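Suppressor protein MPT5 (Saccharomyces cerevisiae, PDB 5BZV) binds specific sequences in the 3'-UTRs of target mRNAs, including HO mRNA, and thereby regulates gene expression after transcription. Local coordinates at residues A[100-105]-A[142-147]; A[221-226]-A[258-263]. All coordinates share one frame; numbering follows the deposited sequence.

Contact 1: A[100-105]-A[142-147]. With nucleotides of chain B.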
ATOM      1  N   ARG A 100       1.531  -5.020 -19.856  1.00 28.75           N
ATOM      2  CA  ARG A 100       0.912  -6.343 -19.894  1.00 29.93           C
ATOM      3  C   ARG A 100       1.951  -7.423 -20.176  1.00 28.11           C
ATOM      4  O   ARG A 100       1.946  -8.487 -19.556  1.00 24.50           O
ATOM      5  CB  ARG A 100      -0.179  -6.394 -20.962  1.00 28.49           C
ATOM      6  CG  ARG A 100      -1.288  -5.369 -20.777  1.00 29.85           C
ATOM      7  CD  ARG A 100      -2.102  -5.656 -19.529  1.00 32.24           C
ATOM      8  NE  ARG A 100      -3.272  -4.784 -19.447  1.00 40.78           N
ATOM      9  CZ  ARG A 100      -4.260  -4.930 -18.570  1.00 44.30           C
ATOM     10  NH1 ARG A 100      -4.220  -5.916 -17.685  1.00 44.13           N
ATOM     11  NH2 ARG A 100      -5.286  -4.084 -18.579  1.00 45.98           N
ATOM     12  N   SER A 101       2.836  -7.140 -21.124  1.00 24.45           N
ATOM     13  CA  SER A 101       3.904  -8.063 -21.476  1.00 25.54           C
ATOM     14  C   SER A 101       4.809  -8.333 -20.285  1.00 25.79           C
ATOM     15  O   SER A 101       5.101  -9.491 -19.968  1.00 24.68           O
ATOM     16  CB  SER A 101       4.743  -7.489 -22.622  1.00 25.94           C
ATOM     17  OG  SER A 101       3.931  -7.220 -23.744  1.00 29.82           O
ATOM     18  N   LEU A 102       5.255  -7.260 -19.631  1.00 25.41           N
ATOM     19  CA  LEU A 102       6.250  -7.377 -18.568  1.00 27.16           C
ATOM     20  C   LEU A 102       5.681  -8.093 -17.340  1.00 27.46           C
ATOM     21  O   LEU A 102       6.351  -8.946 -16.752  1.00 29.00           O
ATOM     22  CB  LEU A 102       6.830  -5.996 -18.209  1.00 26.03           C
ATOM     23  CG  LEU A 102       8.033  -6.016 -17.265  1.00 26.58           C
ATOM     24  CD1 LEU A 102       9.050  -7.020 -17.778  1.00 24.24           C
ATOM     25  CD2 LEU A 102       8.660  -4.635 -17.148  1.00 27.55           C
ATOM     26  N   GLN A 103       4.441  -7.769 -16.976  1.00 28.38           N
ATOM     27  CA  GLN A 103       3.775  -8.432 -15.860  1.00 29.12           C
ATOM     28  C   GLN A 103       3.777  -9.938 -16.096  1.00 33.36           C
ATOM     29  O   GLN A 103       4.115 -10.718 -15.205  1.00 35.47           O
ATOM     30  CB  GLN A 103       2.329  -7.935 -15.724  1.00 27.02           C
ATOM     31  CG  GLN A 103       2.188  -6.520 -15.183  1.00 30.37           C
ATOM     32  CD  GLN A 103       0.765  -5.995 -15.288  1.00 35.27           C
ATOM     33  OE1 GLN A 103      -0.173  -6.585 -14.744  1.00 37.66           O
ATOM     34  NE2 GLN A 103       0.598  -4.877 -15.993  1.00 33.89           N
ATOM     35  N   LYS A 104       3.397 -10.328 -17.310  1.00 28.69           N
ATOM     36  CA  LYS A 104       3.331 -11.729 -17.705  1.00 31.04           C
ATOM     37  C   LYS A 104       4.716 -12.392 -17.687  1.00 31.40           C
ATOM     38  O   LYS A 104       4.860 -13.537 -17.230  1.00 27.80           O
ATOM     39  CB  LYS A 104       2.698 -11.848 -19.097  1.00 31.93           C
ATOM     40  CG  LYS A 104       2.615 -13.272 -19.629  1.00 31.51           C
ATOM     41  CD  LYS A 104       1.623 -14.115 -18.823  1.00 32.57           C
ATOM     42  CE  LYS A 104       1.620 -15.533 -19.369  1.00 34.28           C
ATOM     43  NZ  LYS A 104       0.418 -16.288 -18.946  1.00 37.79           N
ATOM     44  N   ILE A 105       5.728 -11.665 -18.161  1.00 28.68           N
ATOM     45  CA  ILE A 105       7.115 -12.138 -18.083  1.00 29.26           C
ATOM     46  C   ILE A 105       7.575 -12.386 -16.631  1.00 30.05           C
ATOM     47  O   ILE A 105       8.077 -13.468 -16.308  1.00 29.62           O
ATOM     48  CB  ILE A 105       8.091 -11.183 -18.824  1.00 27.78           C
ATOM     49  CG1 ILE A 105       7.851 -11.257 -20.347  1.00 25.79           C
ATOM     50  CG2 ILE A 105       9.532 -11.530 -18.481  1.00 28.36           C
ATOM     51  CD1 ILE A 105       8.546 -10.168 -21.171  1.00 23.48           C
ATOM     52  N   ASN A 142       2.503   1.075 -12.330  1.00 22.81           N
ATOM     53  CA  ASN A 142       2.341   0.668 -10.930  1.00 23.66           C
ATOM     54  C   ASN A 142       1.970  -0.814 -10.831  1.00 26.94           C
ATOM     55  O   ASN A 142       2.253  -1.471  -9.830  1.00 30.09           O
ATOM     56  CB  ASN A 142       1.344   1.564 -10.181  1.00 24.54           C
ATOM     57  CG  ASN A 142      -0.100   1.167 -10.418  1.00 26.68           C
ATOM     58  OD1 ASN A 142      -0.690   0.422  -9.624  1.00 28.34           O
ATOM     59  ND2 ASN A 142      -0.688   1.681 -11.496  1.00 27.04           N
ATOM     60  N   HIS A 143       1.382  -1.347 -11.900  1.00 30.03           N
ATOM     61  CA  HIS A 143       1.040  -2.763 -11.958  1.00 29.34           C
ATOM     62  C   HIS A 143       2.277  -3.653 -12.098  1.00 29.46           C
ATOM     63  O   HIS A 143       2.291  -4.774 -11.583  1.00 31.41           O
ATOM     64  CB  HIS A 143       0.057  -3.020 -13.094  1.00 27.60           C
ATOM     65  CG  HIS A 143      -1.228  -2.275 -12.942  1.00 30.28           C
ATOM     66  ND1 HIS A 143      -2.127  -2.544 -11.931  1.00 31.75           N
ATOM     67  CD2 HIS A 143      -1.767  -1.266 -13.668  1.00 31.20           C
ATOM     68  CE1 HIS A 143      -3.165  -1.734 -12.044  1.00 32.77           C
ATOM     69  NE2 HIS A 143      -2.972  -0.952 -13.088  1.00 34.60           N
ATOM     70  N   VAL A 144       3.298  -3.160 -12.803  1.00 26.45           N
ATOM     71  CA  VAL A 144       4.573  -3.871 -12.903  1.00 26.64           C
ATOM     72  C   VAL A 144       5.281  -3.915 -11.548  1.00 26.22           C
ATOM     73  O   VAL A 144       5.798  -4.965 -11.143  1.00 26.09           O
ATOM     74  CB  VAL A 144       5.516  -3.242 -13.957  1.00 26.32           C
ATOM     75  CG1 VAL A 144       6.952  -3.833 -13.843  1.00 19.70           C
ATOM     76  CG2 VAL A 144       4.964  -3.435 -15.367  1.00 25.05           C
ATOM     77  N   ILE A 145       5.299  -2.775 -10.855  1.00 26.12           N
ATOM     78  CA  ILE A 145       5.897  -2.692  -9.521  1.00 24.54           C
ATOM     79  C   ILE A 145       5.180  -3.624  -8.553  1.00 23.36           C
ATOM     80  O   ILE A 145       5.808  -4.293  -7.732  1.00 25.55           O
ATOM     81  CB  ILE A 145       5.845  -1.258  -8.951  1.00 23.66           C
ATOM     82  CG1 ILE A 145       6.631  -0.292  -9.846  1.00 23.65           C
ATOM     83  CG2 ILE A 145       6.384  -1.234  -7.520  1.00 20.55           C
ATOM     84  CD1 ILE A 145       8.126  -0.576  -9.902  1.00 23.16           C
ATOM     85  N   GLN A 146       3.855  -3.666  -8.643  1.00 25.75           N
ATOM     86  CA  GLN A 146       3.086  -4.587  -7.818  1.00 27.19           C
ATOM     87  C   GLN A 146       3.433  -6.044  -8.125  1.00 28.38           C
ATOM     88  O   GLN A 146       3.597  -6.844  -7.205  1.00 32.31           O
ATOM     89  CB  GLN A 146       1.582  -4.317  -7.952  1.00 25.77           C
ATOM     90  CG  GLN A 146       1.143  -3.003  -7.310  1.00 28.60           C
ATOM     91  CD  GLN A 146      -0.347  -2.785  -7.406  1.00 37.98           C
ATOM     92  OE1 GLN A 146      -1.132  -3.692  -7.126  1.00 42.86           O
ATOM     93  NE2 GLN A 146      -0.751  -1.581  -7.817  1.00 39.93           N
ATOM     94  N   LYS A 147       3.575  -6.376  -9.408  1.00 25.63           N
ATOM     95  CA  LYS A 147       3.913  -7.744  -9.811  1.00 29.31           C
ATOM     96  C   LYS A 147       5.232  -8.147  -9.185  1.00 25.15           C
ATOM     97  O   LYS A 147       5.360  -9.255  -8.651  1.00 22.89           O
ATOM     98  CB  LYS A 147       4.018  -7.881 -11.337  1.00 32.58           C
ATOM     99  CG  LYS A 147       3.045  -8.892 -11.959  1.00 39.93           C
ATOM    100  CD  LYS A 147       3.145 -10.287 -11.340  1.00 44.06           C
ATOM    101  CE  LYS A 147       2.059 -11.213 -11.885  1.00 47.35           C
ATOM    102  NZ  LYS A 147       0.705 -10.577 -11.904  1.00 50.74           N
TER
ATOM    103  P     A B   7      -9.142   1.800 -15.065  1.00137.44           P
ATOM    104  OP1   A B   7      -8.835   2.497 -16.347  1.00138.75           O
ATOM    105  OP2   A B   7     -10.435   2.131 -14.405  1.00136.66           O
ATOM    106  O5'   A B   7      -9.104   0.202 -15.171  1.00 59.91           O
ATOM    107  C5'   A B   7      -8.788  -0.470 -16.383  1.00 65.77           C
ATOM    108  C4'   A B   7      -7.475  -0.006 -16.968  1.00 69.46           C
ATOM    109  O4'   A B   7      -6.471   0.093 -15.926  1.00 71.75           O
ATOM    110  C3'   A B   7      -6.856  -0.913 -18.020  1.00 69.28           C
ATOM    111  O3'   A B   7      -7.385  -0.679 -19.309  1.00 68.95           O
ATOM    112  C2'   A B   7      -5.373  -0.595 -17.906  1.00 71.21           C
ATOM    113  O2'   A B   7      -5.068   0.629 -18.558  1.00 73.14           O
ATOM    114  C1'   A B   7      -5.237  -0.397 -16.400  1.00 70.45           C
ATOM    115  N9    A B   7      -4.997  -1.672 -15.708  1.00 64.07           N
ATOM    116  C8    A B   7      -5.809  -2.278 -14.781  1.00 61.69           C
ATOM    117  N7    A B   7      -5.336  -3.408 -14.330  1.00 60.99           N
ATOM    118  C5    A B   7      -4.134  -3.553 -15.010  1.00 59.96           C
ATOM    119  C6    A B   7      -3.145  -4.547 -14.984  1.00 57.15           C
ATOM    120  N6    A B   7      -3.199  -5.640 -14.219  1.00 55.87           N
ATOM    121  N1    A B   7      -2.079  -4.364 -15.793  1.00 58.84           N
ATOM    122  C2    A B   7      -2.009  -3.274 -16.567  1.00 57.73           C
ATOM    123  N3    A B   7      -2.870  -2.274 -16.676  1.00 57.26           N
ATOM    124  C4    A B   7      -3.916  -2.483 -15.862  1.00 59.97           C
ATOM    125  P     U B   6     -10.879   1.074  -9.560  1.00 74.47           P
ATOM    126  OP1   U B   6     -11.875   2.176  -9.418  1.00 72.03           O
ATOM    127  OP2   U B   6     -11.317  -0.294  -9.961  1.00 75.55           O
ATOM    128  O5'   U B   6      -9.848   1.555 -10.659  1.00 82.27           O
ATOM    129  C5'   U B   6      -9.337   2.880 -10.665  1.00 80.54           C
ATOM    130  C4'   U B   6      -8.290   2.993 -11.730  1.00 80.68           C
ATOM    131  O4'   U B   6      -6.993   3.092 -11.088  1.00 78.86           O
ATOM    132  C3'   U B   6      -8.238   1.765 -12.632  1.00 81.87           C
ATOM    133  O3'   U B   6      -7.997   2.131 -13.987  1.00 85.99           O
ATOM    134  C2'   U B   6      -7.088   0.943 -12.053  1.00 79.47           C
ATOM    135  O2'   U B   6      -6.416   0.114 -12.977  1.00 79.96           O
ATOM    136  C1'   U B   6      -6.165   2.019 -11.497  1.00 77.68           C
ATOM    137  N1    U B   6      -5.426   1.556 -10.322  1.00 72.26           N
ATOM    138  C2    U B   6      -4.083   1.292 -10.483  1.00 69.10           C
ATOM    139  O2    U B   6      -3.515   1.447 -11.553  1.00 67.26           O
ATOM    140  N3    U B   6      -3.445   0.850  -9.342  1.00 68.60           N
ATOM    141  C4    U B   6      -4.022   0.656  -8.097  1.00 67.56           C
ATOM    142  O4    U B   6      -3.327   0.251  -7.161  1.00 64.18           O
ATOM    143  C5    U B   6      -5.428   0.953  -8.028  1.00 70.50           C
ATOM    144  C6    U B   6      -6.075   1.379  -9.123  1.00 70.77           C
ATOM    145  P     U B   8      -8.522  -1.648 -19.892  1.00103.27           P
ATOM    146  OP1   U B   8      -9.226  -0.906 -20.970  1.00105.42           O
ATOM    147  OP2   U B   8      -9.291  -2.259 -18.777  1.00101.58           O
ATOM    148  O5'   U B   8      -7.696  -2.820 -20.571  1.00 65.53           O
ATOM    149  C5'   U B   8      -8.071  -3.298 -21.846  1.00 66.57           C
ATOM    150  C4'   U B   8      -7.159  -2.789 -22.932  1.00 67.97           C
ATOM    151  O4'   U B   8      -5.777  -2.960 -22.536  1.00 69.06           O
ATOM    152  C3'   U B   8      -7.286  -3.549 -24.239  1.00 67.90           C
ATOM    153  O3'   U B   8      -8.317  -3.023 -25.040  1.00 66.88           O
ATOM    154  C2'   U B   8      -5.898  -3.460 -24.855  1.00 70.14           C
ATOM    155  O2'   U B   8      -5.725  -2.233 -25.546  1.00 74.01           O
ATOM    156  C1'   U B   8      -5.014  -3.461 -23.610  1.00 68.19           C
ATOM    157  N1    U B   8      -4.553  -4.818 -23.234  1.00 64.54           N
ATOM    158  C2    U B   8      -3.474  -5.353 -23.912  1.00 62.58           C
ATOM    159  O2    U B   8      -2.909  -4.780 -24.823  1.00 62.28           O
ATOM    160  N3    U B   8      -3.088  -6.602 -23.489  1.00 62.22           N
ATOM    161  C4    U B   8      -3.657  -7.346 -22.473  1.00 58.03           C
ATOM    162  O4    U B   8      -3.189  -8.454 -22.219  1.00 54.76           O
ATOM    163  C5    U B   8      -4.768  -6.725 -21.813  1.00 57.45           C
ATOM    164  C6    U B   8      -5.162  -5.507 -22.202  1.00 59.93           C
TER
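Gln103 and His143 meet between the RNA-binding helices of Pumilio repeats 3 and 4, which run parallel in the PUF-domain solenoid, the axes of their short segments 9.3 Å apart at closest approach and 2° from parallel. The Gln103 amide lies against CB of His143, with NE2 3.5 Å from that carbon, and the amide and imidazole planes are only 24° apart. The two side chains meet the same base in different ways. Gln103 reads the edge of A7 of chain B: NE2 donates to N1 at 2.7 Å, while OE1 accepts a hydrogen bond from N6. His143 stacks on one face of the base, with its CD2 3.3 Å from C4 of A7. The opposite face of A7 is covered by Arg100, whose guanidinium is sandwiched between A7 and U8 of chain B. The chain of Arg100 bends at chi2 (-67°), and its aliphatic part runs along the uracil of U8 before the guanidinium slips between the bases.

On the 5' side of A7, Asn142 binds U6 of chain B through two bonds, accepting from N3 at OD1 and donating from ND2 to O2. Gln146 NE2 adds a bond to O4, so that all three polar groups of the uracil edge are engaged.

Behind the bases, Thr99 OG1 is hydrogen-bonded to Gln103 NE2, a second-shell contact consistent with fixing the amide's orientation. Lys185 similarly bonds OE1 of Gln146, in keeping with NE2 being turned to the uracil. Away from the RNA, Lys147 passes across Gln103, its CG 4.0 Å from CB of Gln103. On the buried side, the Leu102 side chain lies roughly perpendicular to that of Val144, with CD2 of Leu102 3.8 Å from CG1 of Val144.

Contact 2: A[221-226]-A[258-263]. With nucleotides of chain B.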
ATOM      1  N   PHE A 221      -2.134   2.436   8.084  1.00 30.95           N
ATOM      2  CA  PHE A 221      -1.566   1.146   7.765  1.00 28.68           C
ATOM      3  C   PHE A 221      -0.420   0.811   8.726  1.00 28.02           C
ATOM      4  O   PHE A 221      -0.277  -0.339   9.144  1.00 31.55           O
ATOM      5  CB  PHE A 221      -1.093   1.079   6.303  1.00 31.54           C
ATOM      6  CG  PHE A 221      -0.772  -0.323   5.843  1.00 33.58           C
ATOM      7  CD1 PHE A 221      -1.750  -1.121   5.261  1.00 35.56           C
ATOM      8  CD2 PHE A 221       0.501  -0.855   6.023  1.00 32.39           C
ATOM      9  CE1 PHE A 221      -1.461  -2.426   4.850  1.00 34.73           C
ATOM     10  CE2 PHE A 221       0.788  -2.156   5.623  1.00 34.74           C
ATOM     11  CZ  PHE A 221      -0.193  -2.935   5.029  1.00 36.19           C
ATOM     12  N   LEU A 222       0.395   1.806   9.069  1.00 29.13           N
ATOM     13  CA  LEU A 222       1.509   1.592  10.005  1.00 32.21           C
ATOM     14  C   LEU A 222       1.023   1.209  11.396  1.00 31.70           C
ATOM     15  O   LEU A 222       1.688   0.450  12.110  1.00 32.04           O
ATOM     16  CB  LEU A 222       2.373   2.843  10.131  1.00 33.62           C
ATOM     17  CG  LEU A 222       3.351   3.187   9.011  1.00 36.00           C
ATOM     18  CD1 LEU A 222       4.375   4.213   9.507  1.00 36.03           C
ATOM     19  CD2 LEU A 222       4.044   1.939   8.502  1.00 35.03           C
ATOM     20  N   LEU A 223      -0.130   1.752  11.784  1.00 30.42           N
ATOM     21  CA  LEU A 223      -0.664   1.536  13.128  1.00 33.28           C
ATOM     22  C   LEU A 223      -1.216   0.112  13.284  1.00 33.84           C
ATOM     23  O   LEU A 223      -1.507  -0.331  14.393  1.00 34.42           O
ATOM     24  CB  LEU A 223      -1.727   2.594  13.465  1.00 33.40           C
ATOM     25  CG  LEU A 223      -1.242   4.016  13.788  1.00 30.92           C
ATOM     26  CD1 LEU A 223      -2.386   5.041  13.787  1.00 30.28           C
ATOM     27  CD2 LEU A 223      -0.519   4.056  15.135  1.00 31.25           C
ATOM     28  N   ASP A 224      -1.340  -0.604  12.166  1.00 32.34           N
ATOM     29  CA  ASP A 224      -1.803  -1.990  12.172  1.00 33.99           C
ATOM     30  C   ASP A 224      -0.643  -2.992  12.221  1.00 33.63           C
ATOM     31  O   ASP A 224      -0.859  -4.197  12.355  1.00 38.64           O
ATOM     32  CB  ASP A 224      -2.678  -2.269  10.936  1.00 35.40           C
ATOM     33  CG  ASP A 224      -4.139  -1.882  11.144  1.00 39.48           C
ATOM     34  OD1 ASP A 224      -4.643  -1.973  12.283  1.00 43.53           O
ATOM     35  OD2 ASP A 224      -4.789  -1.487  10.160  1.00 40.78           O
ATOM     36  N   ILE A 225       0.584  -2.506  12.096  1.00 28.45           N
ATOM     37  CA  ILE A 225       1.749  -3.388  12.188  1.00 30.82           C
ATOM     38  C   ILE A 225       2.252  -3.462  13.638  1.00 34.29           C
ATOM     39  O   ILE A 225       2.872  -2.518  14.142  1.00 34.69           O
ATOM     40  CB  ILE A 225       2.875  -2.934  11.237  1.00 29.20           C
ATOM     41  CG1 ILE A 225       2.302  -2.660   9.850  1.00 28.11           C
ATOM     42  CG2 ILE A 225       3.966  -3.993  11.126  1.00 30.42           C
ATOM     43  CD1 ILE A 225       3.310  -2.083   8.893  1.00 28.17           C
ATOM     44  N   LYS A 226       1.980  -4.584  14.302  1.00 42.51           N
ATOM     45  CA  LYS A 226       2.302  -4.736  15.721  1.00 44.56           C
ATOM     46  C   LYS A 226       3.789  -4.633  16.063  1.00 41.05           C
ATOM     47  O   LYS A 226       4.148  -4.123  17.128  1.00 38.67           O
ATOM     48  CB  LYS A 226       1.693  -6.028  16.275  1.00 54.26           C
ATOM     49  CG  LYS A 226       0.314  -5.811  16.903  1.00 65.55           C
ATOM     50  CD  LYS A 226      -0.757  -6.741  16.325  1.00 75.45           C
ATOM     51  CE  LYS A 226      -2.148  -6.334  16.821  1.00 79.51           C
ATOM     52  NZ  LYS A 226      -3.234  -7.181  16.257  1.00 85.32           N
ATOM     53  N   GLU A 258      -8.647   8.573  15.518  1.00 25.52           N
ATOM     54  CA  GLU A 258      -9.512   7.495  16.001  1.00 25.24           C
ATOM     55  C   GLU A 258      -8.765   6.166  16.010  1.00 29.04           C
ATOM     56  O   GLU A 258      -8.831   5.403  16.977  1.00 30.81           O
ATOM     57  CB  GLU A 258     -10.757   7.363  15.120  1.00 27.20           C
ATOM     58  CG  GLU A 258     -11.734   8.529  15.202  1.00 31.09           C
ATOM     59  CD  GLU A 258     -13.006   8.269  14.403  1.00 33.63           C
ATOM     60  OE1 GLU A 258     -13.064   8.677  13.216  1.00 35.27           O
ATOM     61  OE2 GLU A 258     -13.944   7.644  14.956  1.00 32.77           O
ATOM     62  N   LYS A 259      -8.067   5.894  14.912  1.00 27.49           N
ATOM     63  CA  LYS A 259      -7.348   4.642  14.744  1.00 29.62           C
ATOM     64  C   LYS A 259      -6.310   4.549  15.867  1.00 32.94           C
ATOM     65  O   LYS A 259      -6.086   3.482  16.444  1.00 35.38           O
ATOM     66  CB  LYS A 259      -6.691   4.628  13.360  1.00 26.46           C
ATOM     67  CG  LYS A 259      -5.805   3.428  13.038  1.00 32.22           C
ATOM     68  CD  LYS A 259      -6.600   2.316  12.374  1.00 34.38           C
ATOM     69  CE  LYS A 259      -5.689   1.185  11.939  1.00 39.71           C
ATOM     70  NZ  LYS A 259      -6.488   0.047  11.402  1.00 44.58           N
ATOM     71  N   PHE A 260      -5.720   5.695  16.195  1.00 31.47           N
ATOM     72  CA  PHE A 260      -4.680   5.786  17.212  1.00 32.41           C
ATOM     73  C   PHE A 260      -5.276   5.540  18.600  1.00 31.69           C
ATOM     74  O   PHE A 260      -4.721   4.783  19.402  1.00 30.98           O
ATOM     75  CB  PHE A 260      -4.012   7.165  17.120  1.00 32.24           C
ATOM     76  CG  PHE A 260      -2.944   7.413  18.156  1.00 37.55           C
ATOM     77  CD1 PHE A 260      -1.651   6.913  17.995  1.00 40.32           C
ATOM     78  CD2 PHE A 260      -3.222   8.186  19.277  1.00 37.69           C
ATOM     79  CE1 PHE A 260      -0.667   7.161  18.958  1.00 42.89           C
ATOM     80  CE2 PHE A 260      -2.244   8.442  20.239  1.00 38.70           C
ATOM     81  CZ  PHE A 260      -0.972   7.929  20.080  1.00 41.83           C
ATOM     82  N   ILE A 261      -6.416   6.172  18.874  1.00 28.30           N
ATOM     83  CA  ILE A 261      -7.105   5.978  20.144  1.00 27.63           C
ATOM     84  C   ILE A 261      -7.560   4.514  20.328  1.00 31.93           C
ATOM     85  O   ILE A 261      -7.330   3.922  21.386  1.00 33.58           O
ATOM     86  CB  ILE A 261      -8.290   6.949  20.296  1.00 26.18           C
ATOM     87  CG1 ILE A 261      -7.774   8.386  20.440  1.00 27.30           C
ATOM     88  CG2 ILE A 261      -9.154   6.571  21.504  1.00 25.57           C
ATOM     89  CD1 ILE A 261      -8.837   9.480  20.154  1.00 21.79           C
ATOM     90  N   LYS A 262      -8.210   3.935  19.317  1.00 29.16           N
ATOM     91  CA  LYS A 262      -8.583   2.520  19.386  1.00 33.28           C
ATOM     92  C   LYS A 262      -7.380   1.636  19.683  1.00 33.97           C
ATOM     93  O   LYS A 262      -7.456   0.747  20.522  1.00 37.39           O
ATOM     94  CB  LYS A 262      -9.247   2.058  18.093  1.00 35.56           C
ATOM     95  CG  LYS A 262     -10.684   2.566  17.883  1.00 41.21           C
ATOM     96  CD  LYS A 262     -11.003   2.587  16.386  1.00 44.88           C
ATOM     97  CE  LYS A 262     -12.495   2.587  16.105  1.00 51.39           C
ATOM     98  NZ  LYS A 262     -12.770   2.646  14.631  1.00 53.60           N
ATOM     99  N   LYS A 263      -6.264   1.894  19.012  1.00 32.91           N
ATOM    100  CA  LYS A 263      -5.068   1.076  19.187  1.00 34.68           C
ATOM    101  C   LYS A 263      -4.567   1.109  20.635  1.00 34.39           C
ATOM    102  O   LYS A 263      -4.159   0.082  21.181  1.00 33.60           O
ATOM    103  CB  LYS A 263      -3.968   1.533  18.236  1.00 38.53           C
ATOM    104  CG  LYS A 263      -2.746   0.625  18.234  1.00 41.83           C
ATOM    105  CD  LYS A 263      -1.691   1.099  17.250  1.00 44.55           C
ATOM    106  CE  LYS A 263      -0.471   0.183  17.296  1.00 49.78           C
ATOM    107  NZ  LYS A 263      -0.862  -1.257  17.213  1.00 52.39           N
TER
ATOM    108  P     G B   2     -22.090  11.630   6.497  1.00 37.40           P
ATOM    109  OP1   G B   2     -22.308  11.804   5.042  1.00 43.41           O
ATOM    110  OP2   G B   2     -22.402  10.351   7.183  1.00 44.40           O
ATOM    111  O5'   G B   2     -20.559  11.931   6.813  1.00 35.56           O
ATOM    112  C5'   G B   2     -19.970  13.188   6.494  1.00 34.03           C
ATOM    113  C4'   G B   2     -18.470  13.092   6.528  1.00 32.97           C
ATOM    114  O4'   G B   2     -18.031  12.837   7.886  1.00 34.88           O
ATOM    115  C3'   G B   2     -17.890  11.939   5.736  1.00 35.85           C
ATOM    116  O3'   G B   2     -17.818  12.221   4.350  1.00 41.40           O
ATOM    117  C2'   G B   2     -16.539  11.719   6.404  1.00 30.06           C
ATOM    118  O2'   G B   2     -15.581  12.653   5.921  1.00 29.92           O
ATOM    119  C1'   G B   2     -16.868  12.037   7.870  1.00 31.47           C
ATOM    120  N9    G B   2     -17.120  10.816   8.661  1.00 28.74           N
ATOM    121  C8    G B   2     -18.166   9.921   8.579  1.00 30.36           C
ATOM    122  N7    G B   2     -18.057   8.924   9.423  1.00 29.98           N
ATOM    123  C5    G B   2     -16.867   9.165  10.109  1.00 27.35           C
ATOM    124  C6    G B   2     -16.214   8.448  11.145  1.00 25.65           C
ATOM    125  O6    G B   2     -16.556   7.401  11.705  1.00 30.02           O
ATOM    126  N1    G B   2     -15.030   9.072  11.530  1.00 23.94           N
ATOM    127  C2    G B   2     -14.535  10.244  10.996  1.00 21.11           C
ATOM    128  N2    G B   2     -13.370  10.696  11.495  1.00 20.45           N
ATOM    129  N3    G B   2     -15.131  10.925  10.029  1.00 25.13           N
ATOM    130  C4    G B   2     -16.282  10.332   9.638  1.00 27.70           C
TER
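Neighbouring Pumilio repeats 6 and 7 are joined where the C-terminal part of helix 215-223 and the turn after it meet helix 253-272. Leu223 fills the middle, its two methyls dividing the work: CD1 packs 3.9 Å from CG of Lys259, and CD2 touches both CD of Lys263 and the edge of the Phe260 ring, 4.2 Å from CD1 of that phenylalanine. Lys259 and Lys263, one helical turn apart, thus lend their aliphatic portions to the apolar packing and carry their amines beyond it.

Lys259 has CG anti to the backbone N (chi1 176°) and bends at chi2, and its NZ forms a salt bridge with Asp224. NZ of Lys259 meets OD2 of Asp224 on the syn side at 2.6 Å, 28° out of the carboxylate plane, and a weak bond to OD1 makes the grip two-pronged. Lys263 reaches the backbone instead, where NZ donates a weak bond of 3.0 Å to O of Leu223; its stronger partner is Asp229, in a salt bridge.

In the PUF solenoid, helix 253-272 also presents a base-reading residue, Glu258, which takes no part in the packing against 221-226. Its OE1 accepts from both N1 and N2 of G2 of chain B, at 2.6 and 2.7 Å, while Thr324 of helix 318-326 is hydrogen-bonded to OE2.

How the contacts relate
Both contacts join consecutive Pumilio repeats of the same curved solenoid, 3 with 4 in contact 1 and 6 with 7 in contact 2, and their centres lie 31 Å apart on opposite sides of the chain's centre. Each has a largely buried interface, but the chemistry differs. Between 100-105 and 142-147 no hydrogen bond crosses from helix to helix; stacked and edge-bound bases of the RNA run alongside the interface. Between 221-226 and 258-263 the repeats bond each other directly, through a salt bridge at an exposed aspartate and a weak lysine-to-carbonyl bond, and one glutamate reads a single guanine apart from the packing.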